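Local coordinates for protein putative methyltransferase from antibiotic biosynthesis pathway (Anabaena variabilis ATCC 29413, PDB 3EGE) that probably transfers a methyl group from S-adenosylmethionine to an acceptor, perhaps in an antibiotic biosynthesis pathway, through a Rossmann-like methyltransferase domain, at residues A[136-140]-A[141-145]; A[149-152]-A[153-156]; A[233-236]-A[237-241]; A[247-250]-A[251-255]. One frame throughout, in Å; residues are numbered along the deposited sequence.

Contact 1 (A[136-140]-A[141-145])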
loop_
_atom_site.group_PDB
_atom_site.type_symbol
_atom_site.label_atom_id
_atom_site.label_comp_id
_atom_site.label_asym_id
_atom_site.label_seq_id
_atom_site.Cartn_x
_atom_site.Cartn_y
_atom_site.Cartn_z
ATOM N N ALA A 136 3.673 -13.145 6.666
ATOM C CA ALA A 136 4.976 -12.556 6.874
ATOM C C ALA A 136 5.910 -13.470 7.709
ATOM O O ALA A 136 5.476 -14.327 8.520
ATOM C CB ALA A 136 4.840 -11.171 7.537
ATOM N N GLN A 137 7.200 -13.293 7.459
ATOM C CA GLN A 137 8.222 -13.937 8.231
ATOM C C GLN A 137 8.473 -13.047 9.470
ATOM O O GLN A 137 8.042 -11.887 9.510
ATOM C CB GLN A 137 9.465 -14.205 7.380
ATOM C CG GLN A 137 10.317 -13.031 6.958
ATOM C CD GLN A 137 11.344 -13.470 5.902
ATOM O OE1 GLN A 137 11.061 -13.462 4.698
ATOM N NE2 GLN A 137 12.515 -13.918 6.359
ATOM N N ARG A 138 9.081 -13.639 10.495
ATOM C CA ARG A 138 9.426 -12.956 11.758
ATOM C C ARG A 138 10.210 -11.649 11.479
ATOM O O ARG A 138 11.226 -11.696 10.817
ATOM C CB ARG A 138 10.262 -13.917 12.608
ATOM C CG ARG A 138 10.814 -13.372 13.916
ATOM C CD ARG A 138 9.850 -13.443 15.069
ATOM N NE ARG A 138 10.297 -12.575 16.156
ATOM C CZ ARG A 138 11.343 -12.807 16.952
ATOM N NH1 ARG A 138 12.086 -13.904 16.875
ATOM N NH2 ARG A 138 11.636 -11.915 17.874
ATOM N N ILE A 139 9.712 -10.514 11.951
ATOM C CA ILE A 139 10.372 -9.199 11.778
ATOM C C ILE A 139 10.618 -8.617 13.165
ATOM O O ILE A 139 9.712 -8.597 13.997
ATOM C CB ILE A 139 9.478 -8.131 10.991
ATOM C CG1 ILE A 139 8.805 -8.735 9.759
ATOM C CG2 ILE A 139 10.302 -6.918 10.546
ATOM C CD1 ILE A 139 9.804 -9.403 8.785
ATOM N N TRP A 140 11.835 -8.137 13.387
ATOM C CA TRP A 140 12.235 -7.426 14.609
ATOM C C TRP A 140 11.323 -6.242 14.990
ATOM O O TRP A 140 11.134 -5.978 16.174
ATOM C CB TRP A 140 13.688 -6.888 14.465
ATOM C CG TRP A 140 13.821 -5.844 13.431
ATOM C CD1 TRP A 140 14.079 -6.042 12.122
ATOM C CD2 TRP A 140 13.629 -4.437 13.603
ATOM N NE1 TRP A 140 14.066 -4.852 11.460
ATOM C CE2 TRP A 140 13.784 -3.842 12.340
ATOM C CE3 TRP A 140 13.333 -3.622 14.711
ATOM C CZ2 TRP A 140 13.684 -2.461 12.141
ATOM C CZ3 TRP A 140 13.222 -2.247 14.525
ATOM C CH2 TRP A 140 13.384 -1.684 13.240
ATOM N N LEU A 141 10.813 -5.529 13.972
ATOM C CA LEU A 141 10.024 -4.296 14.118
ATOM C C LEU A 141 8.900 -4.371 15.144
ATOM O O LEU A 141 8.731 -3.458 15.973
ATOM C CB LEU A 141 9.445 -3.872 12.741
ATOM C CG LEU A 141 8.697 -2.535 12.606
ATOM C CD1 LEU A 141 9.550 -1.376 13.139
ATOM C CD2 LEU A 141 8.214 -2.286 11.135
ATOM N N TYR A 142 8.188 -5.494 15.122
ATOM C CA TYR A 142 7.016 -5.681 15.984
ATOM C C TYR A 142 7.330 -5.985 17.436
ATOM O O TYR A 142 6.434 -5.912 18.266
ATOM C CB TYR A 142 6.050 -6.690 15.395
ATOM C CG TYR A 142 5.810 -6.429 13.928
ATOM C CD1 TYR A 142 5.332 -5.196 13.478
ATOM C CD2 TYR A 142 6.071 -7.430 12.982
ATOM C CE1 TYR A 142 5.138 -4.957 12.111
ATOM C CE2 TYR A 142 5.881 -7.209 11.661
ATOM C CZ TYR A 142 5.411 -5.984 11.216
ATOM O OH TYR A 142 5.259 -5.838 9.871
ATOM N N ASP A 143 8.583 -6.310 17.732
ATOM C CA ASP A 143 9.025 -6.455 19.106
ATOM C C ASP A 143 9.189 -5.087 19.810
ATOM O O ASP A 143 9.237 -5.030 21.029
ATOM C CB ASP A 143 10.348 -7.175 19.165
ATOM C CG ASP A 143 10.296 -8.532 18.566
ATOM O OD1 ASP A 143 9.189 -9.111 18.434
ATOM O OD2 ASP A 143 11.394 -8.990 18.218
ATOM N N TYR A 144 9.336 -4.017 19.029
ATOM C CA TYR A 144 9.401 -2.650 19.534
ATOM C C TYR A 144 8.099 -1.882 19.358
ATOM O O TYR A 144 7.785 -1.031 20.205
ATOM C CB TYR A 144 10.538 -1.869 18.858
ATOM C CG TYR A 144 11.892 -2.450 19.134
ATOM C CD1 TYR A 144 12.635 -2.071 20.270
ATOM C CD2 TYR A 144 12.450 -3.385 18.260
ATOM C CE1 TYR A 144 13.906 -2.627 20.516
ATOM C CE2 TYR A 144 13.703 -3.928 18.487
ATOM C CZ TYR A 144 14.434 -3.546 19.607
ATOM O OH TYR A 144 15.668 -4.104 19.800
ATOM N N PHE A 145 7.388 -2.148 18.261
ATOM C CA PHE A 145 6.137 -1.446 17.903
ATOM C C PHE A 145 5.008 -2.446 17.608
ATOM O O PHE A 145 4.610 -2.618 16.445
ATOM C CB PHE A 145 6.405 -0.512 16.713
ATOM C CG PHE A 145 7.517 0.488 16.971
ATOM C CD1 PHE A 145 7.402 1.421 17.994
ATOM C CD2 PHE A 145 8.689 0.484 16.194
ATOM C CE1 PHE A 145 8.428 2.348 18.239
ATOM C CE2 PHE A 145 9.728 1.382 16.443
ATOM C CZ PHE A 145 9.591 2.330 17.462
HETATM O O HOH W 1 8.752 -9.976 15.978
#
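The indole of W140 takes the side chain of L141 on one face and the ring of Y144 at its edge. CB of L141 stands almost on the normal through the six-membered ring, 4.2 Å from its centroid, while CD1 of L141 reaches CH2 of W140 at 3.8 Å. Near the indole plane, CD2 of Y144 lies 3.7 Å from CE3 of W140; the two rings are inclined at 67° and meet obliquely. The indole is put there by a first torsion that sets CG of W140 between its backbone N and carbonyl carbon (chi1 66°), folding the ring back over the peptide N of L141. NE1 of W140 bonds to the carbonyl of W193.

The segment belongs to the long connection between strand 126-131 of the sheet and helix 146-153, and 141-143 have helical backbone angles without the regular helical bonds. N of D143 nevertheless bonds to O of W140 at 3.0 Å, approaching from above the carbonyl plane. Nearby, NH2 of R138 forms a salt bridge with OD2 of D143 (3.0 Å), meeting it on the syn side, with the two charged planes 45° apart. A water accepts from NE of R138 and donates to OD1 of D143 and to O of I139, tying side chains and backbone together. OD2 of D143 also bonds to the hydroxyl of Y239. CB of I139 packs 3.8 Å from CE2 of Y142, the two side chains running side by side.

Contact 2 (A[149-152]-A[153-156])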
loop_
_atom_site.group_PDB
_atom_site.type_symbol
_atom_site.label_atom_id
_atom_site.label_comp_id
_atom_site.label_asym_id
_atom_site.label_seq_id
_atom_site.Cartn_x
_atom_site.Cartn_y
_atom_site.Cartn_z
ATOM N N TRP A 149 1.745 -4.487 14.044
ATOM C CA TRP A 149 1.379 -5.868 13.787
ATOM C C TRP A 149 -0.112 -6.117 14.037
ATOM O O TRP A 149 -0.806 -6.758 13.229
ATOM C CB TRP A 149 2.234 -6.762 14.691
ATOM C CG TRP A 149 2.110 -8.221 14.414
ATOM C CD1 TRP A 149 2.701 -8.916 13.400
ATOM C CD2 TRP A 149 1.387 -9.179 15.191
ATOM N NE1 TRP A 149 2.370 -10.239 13.484
ATOM C CE2 TRP A 149 1.556 -10.438 14.559
ATOM C CE3 TRP A 149 0.601 -9.097 16.354
ATOM C CZ2 TRP A 149 0.980 -11.608 15.046
ATOM C CZ3 TRP A 149 0.031 -10.254 16.857
ATOM C CH2 TRP A 149 0.216 -11.505 16.198
ATOM N N GLU A 150 -0.566 -5.613 15.182
ATOM C CA GLU A 150 -1.950 -5.685 15.623
ATOM C C GLU A 150 -2.895 -5.006 14.645
ATOM O O GLU A 150 -3.959 -5.549 14.340
ATOM C CB GLU A 150 -2.093 -5.033 17.002
ATOM C CG GLU A 150 -1.437 -5.816 18.139
ATOM C CD GLU A 150 -1.162 -4.988 19.401
ATOM O OE1 GLU A 150 -1.611 -3.829 19.542
ATOM O OE2 GLU A 150 -0.446 -5.502 20.262
ATOM N N ASP A 151 -2.499 -3.844 14.134
ATOM C CA ASP A 151 -3.311 -3.128 13.137
ATOM C C ASP A 151 -3.389 -3.903 11.838
ATOM O O ASP A 151 -4.442 -3.952 11.237
ATOM C CB ASP A 151 -2.776 -1.717 12.860
ATOM C CG ASP A 151 -2.933 -0.766 14.044
ATOM O OD1 ASP A 151 -3.695 -1.066 15.003
ATOM O OD2 ASP A 151 -2.287 0.313 13.986
ATOM N N ALA A 152 -2.276 -4.480 11.404
ATOM C CA ALA A 152 -2.234 -5.281 10.194
ATOM C C ALA A 152 -3.086 -6.554 10.337
ATOM O O ALA A 152 -3.781 -6.954 9.404
ATOM C CB ALA A 152 -0.771 -5.631 9.836
ATOM N N LEU A 153 -3.053 -7.162 11.523
ATOM C CA LEU A 153 -3.794 -8.393 11.790
ATOM C C LEU A 153 -5.323 -8.224 11.786
ATOM O O LEU A 153 -6.047 -9.216 11.676
ATOM C CB LEU A 153 -3.279 -9.048 13.094
ATOM C CG LEU A 153 -3.712 -10.469 13.440
ATOM C CD1 LEU A 153 -3.199 -11.458 12.405
ATOM C CD2 LEU A 153 -3.253 -10.833 14.850
ATOM N N ARG A 154 -5.810 -6.987 11.895
ATOM C CA ARG A 154 -7.250 -6.688 11.794
ATOM C C ARG A 154 -7.827 -6.988 10.419
ATOM O O ARG A 154 -8.983 -7.358 10.321
ATOM C CB ARG A 154 -7.565 -5.228 12.178
ATOM C CG ARG A 154 -7.431 -4.961 13.675
ATOM C CD ARG A 154 -8.003 -3.597 14.103
ATOM N NE ARG A 154 -7.125 -2.450 13.819
ATOM C CZ ARG A 154 -7.161 -1.640 12.740
ATOM N NH1 ARG A 154 -8.035 -1.804 11.730
ATOM N NH2 ARG A 154 -6.290 -0.630 12.661
ATOM N N PHE A 155 -7.028 -6.859 9.372
ATOM C CA PHE A 155 -7.501 -7.085 8.015
ATOM C C PHE A 155 -7.599 -8.573 7.663
ATOM O O PHE A 155 -7.003 -9.378 8.313
ATOM C CB PHE A 155 -6.625 -6.295 7.019
ATOM C CG PHE A 155 -7.208 -6.187 5.630
ATOM C CD1 PHE A 155 -8.568 -5.834 5.429
ATOM C CD2 PHE A 155 -6.396 -6.385 4.512
ATOM C CE1 PHE A 155 -9.108 -5.762 4.143
ATOM C CE2 PHE A 155 -6.917 -6.272 3.232
ATOM C CZ PHE A 155 -8.281 -5.964 3.052
ATOM N N LEU A 156 -8.413 -8.895 6.664
ATOM C CA LEU A 156 -8.694 -10.237 6.205
ATOM C C LEU A 156 -7.509 -11.052 5.681
ATOM O O LEU A 156 -6.584 -10.499 5.087
ATOM C CB LEU A 156 -9.658 -10.185 5.009
ATOM C CG LEU A 156 -11.064 -9.640 5.133
ATOM C CD1 LEU A 156 -11.685 -9.624 3.741
ATOM C CD2 LEU A 156 -11.869 -10.473 6.112
#
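L153 and R154 carry this contact: L153 lies alongside W149, and R154 bends back over D151 at the last turn of helix 146-153. CD2 of L153 sits over one face of the indole, 4.2 Å from the centroid of its six-membered ring and 28° off the normal, a CH-pi contact at the CH2 and CZ3 rim. Both side chains have CG opposite their backbone N (chi1 -172° in W149 and -169° in L153), which keeps them pointing the same way. In the backbone, N of L153 closes a regular helical bond to O of W149 at 2.9 Å.

After this the helix winds down. N of R154 is shared between O of E150 and O of D151 in two weak bonds, each 3.4 Å long, and N of F155 turns to O of A152 at 3.2 Å. A152 packs on F131 of strand 126-131 and O of F155 accepts from NH2 of R134, placing the helix end beside the sheet. The chain of R154 bends at chi3 and lays its guanidinium over the carbonyl oxygen of D151. NH2 of R154 comes 3.5 Å from OD1 of D151, a long salt bridge, while OD2 of D151 bonds to the hydroxyl of S210. With a carbonyl oxygen over its face and a carboxylate near NH2, the guanidinium sits near the helix C-terminus, where the dipole would probably favour its charge.

Contact 3 (A[233-236]-A[237-241])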
loop_
_atom_site.group_PDB
_atom_site.type_symbol
_atom_site.label_atom_id
_atom_site.label_comp_id
_atom_site.label_asym_id
_atom_site.label_seq_id
_atom_site.Cartn_x
_atom_site.Cartn_y
_atom_site.Cartn_z
ATOM N N GLY A 233 24.646 -2.350 21.290
ATOM C CA GLY A 233 24.801 -3.581 20.507
ATOM C C GLY A 233 23.723 -4.660 20.640
ATOM O O GLY A 233 23.853 -5.693 19.988
ATOM N N GLU A 234 22.666 -4.439 21.437
ATOM C CA GLU A 234 21.614 -5.461 21.634
ATOM C C GLU A 234 20.797 -5.778 20.391
ATOM O O GLU A 234 20.479 -6.965 20.147
ATOM C CB GLU A 234 20.683 -5.143 22.823
ATOM C CG GLU A 234 21.327 -5.432 24.165
ATOM C CD GLU A 234 21.544 -6.929 24.345
ATOM O OE1 GLU A 234 20.538 -7.664 24.484
ATOM O OE2 GLU A 234 22.713 -7.374 24.292
ATOM N N TRP A 235 20.491 -4.745 19.605
ATOM C CA TRP A 235 19.756 -4.929 18.346
ATOM C C TRP A 235 20.539 -5.839 17.378
ATOM O O TRP A 235 19.970 -6.757 16.784
ATOM C CB TRP A 235 19.433 -3.577 17.675
ATOM C CG TRP A 235 18.493 -3.718 16.492
ATOM C CD1 TRP A 235 17.152 -3.575 16.517
ATOM C CD2 TRP A 235 18.835 -4.060 15.132
ATOM N NE1 TRP A 235 16.630 -3.773 15.272
ATOM C CE2 TRP A 235 17.629 -4.091 14.401
ATOM C CE3 TRP A 235 20.039 -4.330 14.463
ATOM C CZ2 TRP A 235 17.581 -4.384 13.030
ATOM C CZ3 TRP A 235 19.989 -4.627 13.083
ATOM C CH2 TRP A 235 18.764 -4.646 12.390
ATOM N N ILE A 236 21.835 -5.560 17.236
ATOM C CA ILE A 236 22.741 -6.333 16.375
ATOM C C ILE A 236 22.836 -7.790 16.856
ATOM O O ILE A 236 22.732 -8.714 16.041
ATOM C CB ILE A 236 24.159 -5.680 16.288
ATOM C CG1 ILE A 236 24.074 -4.338 15.542
ATOM C CG2 ILE A 236 25.165 -6.603 15.564
ATOM C CD1 ILE A 236 25.299 -3.454 15.730
ATOM N N ARG A 237 22.991 -7.972 18.165
ATOM C CA ARG A 237 23.022 -9.296 18.789
ATOM C C ARG A 237 21.733 -10.103 18.506
ATOM O O ARG A 237 21.777 -11.252 18.081
ATOM C CB ARG A 237 23.212 -9.144 20.306
ATOM C CG ARG A 237 23.547 -10.436 21.054
ATOM C CD ARG A 237 23.509 -10.249 22.569
ATOM N NE ARG A 237 22.155 -10.072 23.103
ATOM C CZ ARG A 237 21.258 -11.049 23.276
ATOM N NH1 ARG A 237 21.494 -12.308 22.891
ATOM N NH2 ARG A 237 20.059 -10.748 23.785
ATOM N N LYS A 238 20.590 -9.465 18.709
ATOM C CA LYS A 238 19.280 -10.106 18.514
ATOM C C LYS A 238 18.842 -10.254 17.078
ATOM O O LYS A 238 18.261 -11.274 16.723
ATOM C CB LYS A 238 18.210 -9.329 19.295
ATOM C CG LYS A 238 18.159 -9.690 20.773
ATOM C CD LYS A 238 17.893 -8.535 21.729
ATOM C CE LYS A 238 16.772 -7.637 21.402
ATOM N NZ LYS A 238 16.574 -6.704 22.552
ATOM N N TYR A 239 19.124 -9.247 16.255
ATOM C CA TYR A 239 18.587 -9.174 14.880
ATOM C C TYR A 239 19.551 -8.894 13.714
ATOM O O TYR A 239 19.098 -8.871 12.551
ATOM C CB TYR A 239 17.527 -8.046 14.865
ATOM C CG TYR A 239 16.505 -8.099 15.980
ATOM C CD1 TYR A 239 15.541 -9.124 16.026
ATOM C CD2 TYR A 239 16.501 -7.133 17.009
ATOM C CE1 TYR A 239 14.592 -9.183 17.048
ATOM C CE2 TYR A 239 15.550 -7.191 18.061
ATOM C CZ TYR A 239 14.598 -8.208 18.057
ATOM O OH TYR A 239 13.668 -8.264 19.051
ATOM N N GLY A 240 20.846 -8.709 14.010
ATOM C CA GLY A 240 21.853 -8.275 13.026
ATOM C C GLY A 240 22.013 -9.019 11.710
ATOM O O GLY A 240 22.464 -8.429 10.720
ATOM N N GLU A 241 21.653 -10.306 11.696
ATOM C CA GLU A 241 21.701 -11.140 10.470
ATOM C C GLU A 241 20.800 -10.651 9.347
ATOM O O GLU A 241 21.051 -10.953 8.179
ATOM C CB GLU A 241 21.358 -12.610 10.790
ATOM C CG GLU A 241 22.427 -13.343 11.627
ATOM C CD GLU A 241 23.772 -13.475 10.893
ATOM O OE1 GLU A 241 23.788 -13.901 9.694
ATOM O OE2 GLU A 241 24.806 -13.150 11.525
HETATM O O HOH W 2 17.518 -7.291 25.542
#
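A bend at chi2 (-67°) curls the carboxylate of E234 round toward R237, whose own chain runs extended from the backbone until it turns at chi3 (71°) to present its side. The guanidinium thus grips the carboxylate side-on: NE of R237 donates to OE2 of E234 at 3.0 Å and NH2 of R237 to OE1 of E234 at 3.2 Å, both on the syn side, with the flat groups 25° apart. A weak second bond joins NE to OE1.

This i to i+3 pair lies on the outside of the short helix 234-239, with G233 at its N-cap. The side turned to helix 216-231 and loop 136-145 carries W235, which packs on L226 and L230, and Y239, whose OH bonds to OD2 of D143. CB of Y239 sits over the indole, 4.1 Å from the centroid of the six-membered ring, and the tyrosine turns its edge to the face of the five-membered ring, CD2 of Y239 lying 3.7 Å from CD1 of W235.

A water accepts from NZ of K238 and donates to OE1 of E234, while K238 itself forms a salt bridge with D229. With R237 and K238 both nearby, E234 is probably held firmly in its ionised form.

Contact 4 (A[247-250]-A[251-255])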
loop_
_atom_site.group_PDB
_atom_site.type_symbol
_atom_site.label_atom_id
_atom_site.label_comp_id
_atom_site.label_asym_id
_atom_site.label_seq_id
_atom_site.Cartn_x
_atom_site.Cartn_y
_atom_site.Cartn_z
ATOM N N GLU A 247 16.384 -8.602 0.250
ATOM C CA GLU A 247 14.929 -8.464 0.334
ATOM C C GLU A 247 14.295 -9.433 1.323
ATOM O O GLU A 247 14.871 -10.472 1.645
ATOM C CB GLU A 247 14.273 -8.600 -1.038
ATOM C CG GLU A 247 14.446 -9.947 -1.709
ATOM C CD GLU A 247 13.993 -9.957 -3.167
ATOM O OE1 GLU A 247 13.409 -8.945 -3.669
ATOM O OE2 GLU A 247 14.242 -11.004 -3.809
ATOM N N ILE A 248 13.091 -9.088 1.766
ATOM C CA ILE A 248 12.353 -9.853 2.778
ATOM C C ILE A 248 10.842 -9.883 2.493
ATOM O O ILE A 248 10.304 -8.945 1.909
ATOM C CB ILE A 248 12.611 -9.246 4.201
ATOM C CG1 ILE A 248 12.322 -10.273 5.296
ATOM C CG2 ILE A 248 11.827 -7.945 4.414
ATOM C CD1 ILE A 248 12.728 -9.814 6.699
ATOM N N ASP A 249 10.182 -10.962 2.916
ATOM C CA ASP A 249 8.748 -11.101 2.762
ATOM C C ASP A 249 8.054 -10.695 4.051
ATOM O O ASP A 249 8.128 -11.409 5.033
ATOM C CB ASP A 249 8.327 -12.533 2.385
ATOM C CG ASP A 249 6.828 -12.630 2.017
ATOM O OD1 ASP A 249 6.097 -11.621 2.015
ATOM O OD2 ASP A 249 6.370 -13.723 1.718
ATOM N N ILE A 250 7.338 -9.577 4.005
ATOM C CA ILE A 250 6.559 -9.077 5.146
ATOM C C ILE A 250 5.050 -9.168 4.832
ATOM O O ILE A 250 4.235 -8.438 5.403
ATOM C CB ILE A 250 7.028 -7.664 5.570
ATOM C CG1 ILE A 250 8.572 -7.613 5.625
ATOM C CG2 ILE A 250 6.480 -7.282 6.983
ATOM C CD1 ILE A 250 9.131 -6.231 5.939
ATOM N N GLY A 251 4.688 -10.136 3.981
ATOM C CA GLY A 251 3.312 -10.402 3.627
ATOM C C GLY A 251 2.655 -9.481 2.611
ATOM O O GLY A 251 1.445 -9.551 2.458
ATOM N N TYR A 252 3.431 -8.640 1.916
ATOM C CA TYR A 252 2.866 -7.777 0.871
ATOM C C TYR A 252 2.630 -8.626 -0.372
ATOM O O TYR A 252 3.501 -9.427 -0.779
ATOM C CB TYR A 252 3.740 -6.567 0.571
ATOM C CG TYR A 252 3.810 -5.598 1.726
ATOM C CD1 TYR A 252 4.777 -5.768 2.752
ATOM C CD2 TYR A 252 2.913 -4.540 1.822
ATOM C CE1 TYR A 252 4.867 -4.875 3.850
ATOM C CE2 TYR A 252 2.976 -3.607 2.913
ATOM C CZ TYR A 252 3.965 -3.787 3.934
ATOM O OH TYR A 252 4.068 -2.929 5.028
ATOM N N ARG A 253 1.442 -8.433 -0.957
ATOM C CA ARG A 253 0.961 -9.230 -2.079
ATOM C C ARG A 253 0.190 -8.403 -3.114
ATOM O O ARG A 253 -0.624 -7.542 -2.757
ATOM C CB ARG A 253 -0.035 -10.276 -1.549
ATOM C CG ARG A 253 0.505 -11.322 -0.598
ATOM C CD ARG A 253 1.315 -12.388 -1.352
ATOM N NE ARG A 253 1.862 -13.384 -0.449
ATOM C CZ ARG A 253 2.914 -13.229 0.363
ATOM N NH1 ARG A 253 3.584 -12.105 0.421
ATOM N NH2 ARG A 253 3.296 -14.223 1.144
ATOM N N PHE A 254 0.449 -8.687 -4.394
ATOM C CA PHE A 254 -0.374 -8.154 -5.479
ATOM C C PHE A 254 -1.470 -9.189 -5.725
ATOM O O PHE A 254 -1.158 -10.366 -5.919
ATOM C CB PHE A 254 0.401 -7.920 -6.777
ATOM C CG PHE A 254 1.226 -6.677 -6.771
ATOM C CD1 PHE A 254 0.622 -5.439 -6.929
ATOM C CD2 PHE A 254 2.619 -6.732 -6.627
ATOM C CE1 PHE A 254 1.391 -4.251 -6.946
ATOM C CE2 PHE A 254 3.403 -5.543 -6.620
ATOM C CZ PHE A 254 2.783 -4.305 -6.790
ATOM N N ILE A 255 -2.730 -8.762 -5.605
ATOM C CA ILE A 255 -3.899 -9.548 -6.010
ATOM C C ILE A 255 -4.322 -8.876 -7.330
ATOM O O ILE A 255 -4.431 -7.640 -7.391
ATOM C CB ILE A 255 -5.111 -9.446 -5.059
ATOM C CG1 ILE A 255 -4.869 -10.086 -3.709
ATOM C CG2 ILE A 255 -6.296 -10.199 -5.635
ATOM C CD1 ILE A 255 -6.116 -9.894 -2.821
HETATM O O HOH W 3 6.326 -8.970 1.389
#
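D249 and R253 face each other across the bend that joins the edge strand 247-248 to strand 252-258 of the mixed sheet, in the Rossmann-like fold of class I methyltransferases. The bend holds an Asx turn at D249, in which N of G251 donates to OD1 of D249 at 2.8 Å from above the carboxylate plane. The guanidinium meets the carboxylate end-on. NH1 of R253 donates to OD1 of D249 at 3.0 Å along a nearly straight bond (169°), lying close to the guanidinium plane, and NH2 of R253 reaches the syn lone pair of OD2 of D249 at 3.2 Å, tilted further from that plane. The two flat groups are turned 39° against each other.

The carboxylate is brought over the bend by the first torsion of D249, which sets CG opposite the backbone N (chi1 -171°). A water adds a third donor to OD1 and itself accepts from N of I250 and N of Y252, so that one carboxylate oxygen and one water collect three successive peptide N-H groups. G251 takes up a positive phi, a conformation that glycine adopts readily. CB of I250 packs against CE1 of Y252 at 3.9 Å.

Further out, the backbone of D249 is paired with Q137, and strand 252-258 is bonded to neighbours on both sides: Y252 to F178 and R253 to T130. The guanidinium is fixed from its own strand as well, where NH1 of R253 also donates to O of Y252 at 2.9 Å.

Contact 1 is the hub of the four. The hydroxyl of Y239 in contact 3 bonds to OD2 of D143 at 2.5 Å, and CE3 of W140 lies 3.3 Å from NE1 of W235, joining the loop to helix 234-239. Toward the sheet, OE1 of Q137 probably accepts from N of D249 in contact 4 (3.2 Å), and along the chain CG of Y142 packs 3.7 Å from CB of W149 in contact 2. Contacts 2 and 3 stand apart, their centres about 26 Å from each other. Contacts 3 and 4 do not touch either, with nearest atoms about 9 Å apart, so segment 136-145 bridges the outlying helix to the sheet.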